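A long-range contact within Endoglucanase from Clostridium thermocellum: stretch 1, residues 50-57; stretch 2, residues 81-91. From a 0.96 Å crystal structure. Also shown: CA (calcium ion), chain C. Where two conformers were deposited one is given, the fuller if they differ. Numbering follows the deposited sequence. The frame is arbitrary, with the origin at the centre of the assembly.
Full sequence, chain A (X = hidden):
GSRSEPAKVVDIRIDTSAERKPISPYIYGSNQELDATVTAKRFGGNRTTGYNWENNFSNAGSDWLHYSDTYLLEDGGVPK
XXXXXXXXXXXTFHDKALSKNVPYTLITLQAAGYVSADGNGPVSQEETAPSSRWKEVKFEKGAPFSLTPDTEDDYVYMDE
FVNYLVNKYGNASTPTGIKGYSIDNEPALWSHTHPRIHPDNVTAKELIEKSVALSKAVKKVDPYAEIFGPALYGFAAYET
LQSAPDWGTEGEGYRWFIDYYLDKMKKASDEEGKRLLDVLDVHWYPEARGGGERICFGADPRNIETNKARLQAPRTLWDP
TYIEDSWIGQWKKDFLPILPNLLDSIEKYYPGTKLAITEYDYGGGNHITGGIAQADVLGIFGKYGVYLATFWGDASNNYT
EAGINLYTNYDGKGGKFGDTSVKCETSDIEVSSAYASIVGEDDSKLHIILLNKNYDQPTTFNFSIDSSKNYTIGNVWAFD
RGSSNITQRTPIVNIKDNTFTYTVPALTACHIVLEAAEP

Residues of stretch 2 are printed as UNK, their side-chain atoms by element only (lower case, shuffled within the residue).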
# COMPACT_ATOMS: atom_id res chain seq x y z
N GLY A 50 8.47 13.97 10.97
CA GLY A 50 8.66 15.11 11.85
C GLY A 50 7.43 15.99 12.01
O GLY A 50 7.53 17.12 12.49
N TYR A 51 6.26 15.50 11.58
CA TYR A 51 5.01 16.23 11.72
C TYR A 51 4.62 16.37 13.19
O TYR A 51 4.57 15.38 13.92
CB TYR A 51 3.90 15.47 10.96
CG TYR A 51 2.51 16.04 11.23
CD1 TYR A 51 2.12 17.28 10.72
CD2 TYR A 51 1.61 15.34 12.04
CE1 TYR A 51 0.87 17.80 10.98
CE2 TYR A 51 0.35 15.87 12.33
CZ TYR A 51 -0.01 17.11 11.82
OH TYR A 51 -1.25 17.61 12.15
N ASN A 52 4.32 17.62 13.60
CA ASN A 52 3.92 17.93 14.96
C ASN A 52 2.43 18.21 14.98
O ASN A 52 1.98 19.24 14.49
CB ASN A 52 4.71 19.15 15.43
CG ASN A 52 4.41 19.53 16.86
OD1 ASN A 52 3.38 19.15 17.43
ND2 ASN A 52 5.34 20.30 17.45
N TRP A 53 1.62 17.30 15.57
CA TRP A 53 0.19 17.48 15.52
C TRP A 53 -0.27 18.74 16.29
O TRP A 53 -1.38 19.23 16.06
CB TRP A 53 -0.54 16.24 16.10
CG TRP A 53 -0.52 16.14 17.59
CD1 TRP A 53 0.49 15.70 18.39
CD2 TRP A 53 -1.63 16.45 18.47
NE1 TRP A 53 0.10 15.72 19.73
CE2 TRP A 53 -1.19 16.17 19.78
CE3 TRP A 53 -2.94 16.90 18.26
CZ2 TRP A 53 -2.05 16.31 20.89
CZ3 TRP A 53 -3.78 17.04 19.35
CH2 TRP A 53 -3.33 16.74 20.64
N GLU A 54 0.56 19.22 17.22
CA GLU A 54 0.10 20.36 18.02
C GLU A 54 0.01 21.64 17.22
O GLU A 54 -0.83 22.49 17.52
CB GLU A 54 1.03 20.58 19.22
CG GLU A 54 1.15 19.37 20.13
CD GLU A 54 1.99 19.65 21.38
OE1 GLU A 54 2.73 20.69 21.41
OE2 GLU A 54 1.92 18.85 22.35
N ASN A 55 0.92 21.80 16.24
CA ASN A 55 1.02 23.07 15.46
C ASN A 55 1.08 22.85 13.97
O ASN A 55 1.11 23.84 13.23
CB ASN A 55 2.18 23.90 15.98
CG ASN A 55 3.47 23.16 15.88
OD1 ASN A 55 3.65 22.26 15.04
ND2 ASN A 55 4.41 23.52 16.75
N ASN A 56 1.07 21.60 13.49
CA ASN A 56 1.04 21.24 12.06
C ASN A 56 2.34 21.49 11.30
O ASN A 56 2.34 21.27 10.08
CB ASN A 56 -0.15 21.85 11.34
CG ASN A 56 -1.44 21.43 11.98
OD1 ASN A 56 -1.82 20.24 11.93
ND2 ASN A 56 -2.12 22.36 12.62
N PHE A 57 3.41 21.90 11.97
CA PHE A 57 4.68 22.03 11.28
C PHE A 57 5.26 20.65 11.00
O PHE A 57 4.93 19.65 11.66
CB PHE A 57 5.65 22.88 12.10
CG PHE A 57 5.14 24.28 12.35
CD1 PHE A 57 4.71 25.08 11.31
CD2 PHE A 57 5.16 24.84 13.64
CE1 PHE A 57 4.28 26.38 11.54
CE2 PHE A 57 4.72 26.12 13.89
CZ PHE A 57 4.28 26.89 12.83
N UNK A 81 -7.51 29.50 8.20
CA UNK A 81 -8.14 29.70 9.51
C UNK A 81 -7.98 28.51 10.45
O UNK A 81 -8.22 28.66 11.64
N UNK A 82 -7.55 27.36 9.93
CA UNK A 82 -7.34 26.16 10.73
C UNK A 82 -5.87 25.83 10.89
O UNK A 82 -5.54 24.78 11.47
c UNK A 82 -9.60 25.17 10.07
o UNK A 82 -11.05 26.17 11.68
c UNK A 82 -8.05 24.98 10.06
c UNK A 82 -10.18 25.29 11.50
o UNK A 82 -9.75 24.57 12.45
N UNK A 83 -4.94 26.68 10.42
CA UNK A 83 -3.52 26.34 10.49
C UNK A 83 -3.04 26.15 11.92
O UNK A 83 -2.12 25.37 12.13
c UNK A 83 -1.35 27.50 4.93
c UNK A 83 -2.68 27.36 9.75
c UNK A 83 0.12 28.81 6.39
c UNK A 83 -2.70 27.16 8.26
n UNK A 83 -3.24 26.43 6.18
c UNK A 83 -2.11 27.21 6.06
c UNK A 83 -0.26 28.32 5.12
c UNK A 83 -3.60 26.43 7.54
c UNK A 83 -1.75 27.68 7.34
c UNK A 83 -0.62 28.51 7.49
N UNK A 84 -3.61 26.86 12.89
CA UNK A 84 -3.18 26.69 14.27
C UNK A 84 -4.07 25.73 15.04
O UNK A 84 -3.84 25.54 16.23
o UNK A 84 -4.49 28.56 15.01
c UNK A 84 -3.17 28.04 15.00
N UNK A 85 -5.05 25.06 14.40
CA UNK A 85 -5.88 24.11 15.11
C UNK A 85 -5.15 22.78 15.18
O UNK A 85 -4.63 22.30 14.13
o UNK A 85 -7.83 25.20 14.33
c UNK A 85 -7.22 23.93 14.43
c UNK A 85 -8.15 22.95 15.11
N UNK A 86 -5.03 22.17 16.36
CA UNK A 86 -4.33 20.88 16.47
C UNK A 86 -4.83 19.88 15.43
O UNK A 86 -6.04 19.75 15.20
c UNK A 86 -5.57 22.62 17.67
c UNK A 86 -4.59 20.41 17.90
c UNK A 86 -4.77 21.75 18.66
N UNK A 87 -3.87 19.16 14.86
CA UNK A 87 -4.15 18.06 13.95
C UNK A 87 -4.90 18.47 12.71
O UNK A 87 -5.38 17.56 12.00
c UNK A 87 -4.87 16.90 14.68
N UNK A 88 -4.96 19.76 12.34
CA UNK A 88 -5.76 20.13 11.16
C UNK A 88 -5.23 19.49 9.89
O UNK A 88 -6.02 19.23 8.95
c UNK A 88 -5.89 21.63 11.03
o UNK A 88 -4.59 22.18 10.82
N UNK A 89 -3.93 19.23 9.77
CA UNK A 89 -3.45 18.49 8.59
C UNK A 89 -4.17 17.13 8.52
O UNK A 89 -4.60 16.70 7.43
c UNK A 89 -1.42 17.22 7.75
c UNK A 89 -1.25 19.63 8.37
c UNK A 89 -1.91 18.31 8.68
N UNK A 90 -4.22 16.42 9.64
CA UNK A 90 -4.77 15.06 9.68
C UNK A 90 -6.29 15.06 9.62
O UNK A 90 -6.89 14.20 8.95
c UNK A 90 -4.93 13.01 11.13
c UNK A 90 -4.20 14.31 10.89
c UNK A 90 -2.71 14.06 10.66
N UNK A 91 -6.94 16.04 10.28
CA UNK A 91 -8.39 16.06 10.21
C UNK A 91 -8.86 16.53 8.82
O UNK A 91 -9.90 16.03 8.33
c UNK A 91 -9.00 16.90 11.34
o UNK A 91 -8.61 18.28 11.21
c UNK A 91 -8.60 16.37 12.71
CA CA C . 3.54 20.08 23.72
O HOH W 1 -1.60 25.08 17.59
O HOH W 2 0.28 26.33 13.71
O HOH W 3 2.41 18.98 25.50
O HOH W 4 5.32 21.34 22.76

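Position 81 has no side-chain atoms, lies beyond reach of stretch 1, and is Gly 81. Position 82 carries three carbons, the third bearing two oxygens, a carboxylate that stays clear of stretch 1; it is Glu 82.

At position 83 a single carbon leads into fused five- and six-membered rings holding eight carbons and one nitrogen, an indole whose end leads away from stretch 1. This is Trp 83, and its backbone does the work: its O accepts a hydrogen bond from Asn 56 ND2 at 3.0 Å. Position 84 has one carbon and one oxygen, its CA-to-CB bond directed away from stretch 1, and is Ser 84. Position 85 has a carbon carrying one oxygen and one carbon, its CA-to-CB bond also pointing away. This is Thr 85, whose OG1 donates to Glu 82 OE2 at 2.8 Å, within a type I turn.

At position 86 three carbons close a ring onto the backbone N, and CB lies 3.8 Å from Trp 53 CZ3. The residue is Pro 86; its CA also makes a CA-H...O contact of 3.4 Å with Trp 53 O. Position 87 has one carbon, CB, 4.1 Å from Trp 53 CE3 at the edge of the indole; it is Ala 87, in the N-cap position.

Position 88 bears one carbon and one oxygen, the latter 3.1 Å from Asn 56 ND2 but poorly angled for a hydrogen bond. As Ser 88, it turns its OG instead to Glu 82 O, at 2.8 Å. Position 89 has a carbon carrying two carbons and points toward stretch 1, its CB 3.6 Å from Tyr 51 CE1: Val 89. Position 90 has the same branched, all-carbon side chain, with one methyl 3.9 Å from Tyr 51 CE2, and is Val 90. Position 91, one carbon carrying an oxygen and a carbon, is out of reach and is Thr 91.

The contact centres on Asn 56, whose amide serves both ends of the loop. Its ND2 also donates to Thr 85 O at 2.9 Å, while its OD1 accepts from Val 89 N at 3.2 Å, nearly linear, and from Tyr 51 OH at 2.7 Å. Tyr 51 thus braces the amide while packing on the valines. Alongside, Ala 87 N donates to Trp 53 O at 2.8 Å. Two waters extend the polar seam, one linking Glu 54 O to Ser 84 O, the other Asn 55 O to Trp 83 O.

Stretch 2 (81-91) GEWSTPASVVT
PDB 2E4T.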